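Local atomic coordinates of cysteine protease-like VirA (Shigella flexneri, PDB entry 3EB8), a protein that acts as a secreted virulence effector that promotes bacterial entry into epithelial cells and spread within and between them, although its reputed protease activity is disputed. Residues F58-G62 with D63-S67. Sequence-based numbering, arbitrary orientation.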
loop_
_atom_site.group_PDB
_atom_site.type_symbol
_atom_site.label_atom_id
_atom_site.label_comp_id
_atom_site.label_asym_id
_atom_site.label_seq_id
_atom_site.Cartn_x
_atom_site.Cartn_y
_atom_site.Cartn_z
ATOM N N PHE A 58 -9.637 18.876 17.121
ATOM C CA PHE A 58 -10.270 20.177 17.030
ATOM C C PHE A 58 -11.545 20.096 16.203
ATOM O O PHE A 58 -11.559 19.561 15.088
ATOM C CB PHE A 58 -9.312 21.190 16.421
ATOM C CG PHE A 58 -8.155 21.528 17.304
ATOM C CD1 PHE A 58 -7.054 20.691 17.382
ATOM C CD2 PHE A 58 -8.164 22.691 18.058
ATOM C CE1 PHE A 58 -5.987 21.000 18.194
ATOM C CE2 PHE A 58 -7.098 23.013 18.872
ATOM C CZ PHE A 58 -6.006 22.166 18.941
ATOM N N TYR A 59 -12.620 20.625 16.770
ATOM C CA TYR A 59 -13.913 20.611 16.122
ATOM C C TYR A 59 -14.274 22.027 15.699
ATOM O O TYR A 59 -14.491 22.902 16.527
ATOM C CB TYR A 59 -14.966 20.033 17.063
ATOM C CG TYR A 59 -14.670 18.625 17.529
ATOM C CD1 TYR A 59 -13.969 18.390 18.715
ATOM C CD2 TYR A 59 -15.094 17.530 16.790
ATOM C CE1 TYR A 59 -13.705 17.100 19.148
ATOM C CE2 TYR A 59 -14.833 16.240 17.209
ATOM C CZ TYR A 59 -14.145 16.026 18.385
ATOM O OH TYR A 59 -13.902 14.727 18.779
ATOM N N LEU A 60 -14.325 22.254 14.398
ATOM C CA LEU A 60 -14.650 23.576 13.865
ATOM C C LEU A 60 -16.071 23.638 13.288
ATOM O O LEU A 60 -16.322 23.149 12.181
ATOM C CB LEU A 60 -13.641 23.971 12.781
ATOM C CG LEU A 60 -12.221 24.360 13.225
ATOM C CD1 LEU A 60 -11.659 23.399 14.256
ATOM C CD2 LEU A 60 -11.286 24.454 12.031
ATOM N N ASP A 61 -17.000 24.216 14.045
ATOM C CA ASP A 61 -18.324 24.494 13.513
ATOM C C ASP A 61 -18.385 25.974 13.235
ATOM O O ASP A 61 -18.823 26.746 14.088
ATOM C CB ASP A 61 -19.435 24.100 14.494
ATOM C CG ASP A 61 -20.824 24.092 13.843
ATOM O OD1 ASP A 61 -21.769 23.522 14.444
ATOM O OD2 ASP A 61 -20.969 24.654 12.729
ATOM N N GLY A 62 -17.918 26.365 12.051
ATOM C CA GLY A 62 -17.984 27.747 11.614
ATOM C C GLY A 62 -17.023 28.692 12.311
ATOM O O GLY A 62 -16.166 29.291 11.665
ATOM N N ASP A 63 -17.171 28.835 13.627
ATOM C CA ASP A 63 -16.390 29.799 14.396
ATOM C C ASP A 63 -16.192 29.376 15.853
ATOM O O ASP A 63 -15.510 30.054 16.617
ATOM C CB ASP A 63 -17.059 31.172 14.349
ATOM C CG ASP A 63 -18.511 31.129 14.800
ATOM O OD1 ASP A 63 -18.899 30.173 15.504
ATOM O OD2 ASP A 63 -19.266 32.058 14.447
ATOM N N LYS A 64 -16.791 28.254 16.233
ATOM C CA LYS A 64 -16.757 27.806 17.621
ATOM C C LYS A 64 -15.356 27.394 18.056
ATOM O O LYS A 64 -14.766 28.013 18.941
ATOM C CB LYS A 64 -17.743 26.652 17.837
ATOM C CG LYS A 64 -19.203 27.029 17.601
ATOM C CD LYS A 64 -20.143 25.890 17.969
ATOM C CE LYS A 64 -19.927 25.433 19.406
ATOM N NZ LYS A 64 -20.171 26.518 20.400
ATOM N N ILE A 65 -14.833 26.347 17.429
ATOM C CA ILE A 65 -13.516 25.791 17.765
ATOM C C ILE A 65 -13.394 25.246 19.185
ATOM O O ILE A 65 -12.999 25.955 20.103
ATOM C CB ILE A 65 -12.374 26.795 17.522
ATOM C CG1 ILE A 65 -12.414 27.298 16.081
ATOM C CG2 ILE A 65 -11.033 26.139 17.794
ATOM C CD1 ILE A 65 -11.192 28.085 15.675
ATOM N N GLN A 66 -13.724 23.975 19.356
ATOM C CA GLN A 66 -13.501 23.297 20.622
ATOM C C GLN A 66 -12.402 22.271 20.403
ATOM O O GLN A 66 -12.126 21.889 19.269
ATOM C CB GLN A 66 -14.779 22.595 21.078
ATOM C CG GLN A 66 -16.040 23.376 20.791
ATOM C CD GLN A 66 -17.100 22.518 20.134
ATOM O OE1 GLN A 66 -17.405 21.416 20.597
ATOM N NE2 GLN A 66 -17.664 23.018 19.041
ATOM N N SER A 67 -11.770 21.819 21.480
ATOM C CA SER A 67 -10.721 20.817 21.339
ATOM C C SER A 67 -10.744 19.790 22.455
ATOM O O SER A 67 -11.351 19.989 23.499
ATOM C CB SER A 67 -9.343 21.476 21.258
ATOM O OG SER A 67 -8.941 21.965 22.524
#
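Phe58 and Ser67 face each other as a non-hydrogen-bonded pair in an antiparallel beta hairpin, formed by strands 54-61 and 66-69 at one margin of the N-terminal sheet. Ser67 CB lies 3.9 Å from the centroid of the Phe58 ring and 25° off its normal, identifying a CH-pi contact over the face, displaced toward the CD2-CE2 side. With CG anti to the carbonyl carbon (chi1 -69°), the Phe58 ring swings beside its backbone N, against Ser67 CB. On the same side of the hairpin Leu60 and Ile65 run side by side, CG of Leu60 being 4.1 Å from CG1 of Ile65. Leu60 also packs on Ser45 and Arg47 of strand 44-51.

Tyr59 and Gln66 project from the other face, and their backbones form the hydrogen-bonded pair: Tyr59 N to Gln66 O is 2.8 Å. Gln66 N to Tyr59 O is 3.1 Å. The Gln66 chain bends at chi2, bringing NE2 to 4.0 Å from Tyr59 O without a hydrogen bond. At the tip, Gly62 has phi 72° and Asp63 N bonds to Asp61 O at 2.7 Å, a classic gamma turn. Asp63 N sits above that carbonyl plane rather than on a lone pair. The same oxygen also accepts a weak bond from Lys64 N. Lys64 CD lies 4.0 Å from Asp61 CB, yet the chain bends at its last two torsions, leaving NZ 6.9 Å from Asp61 OD1.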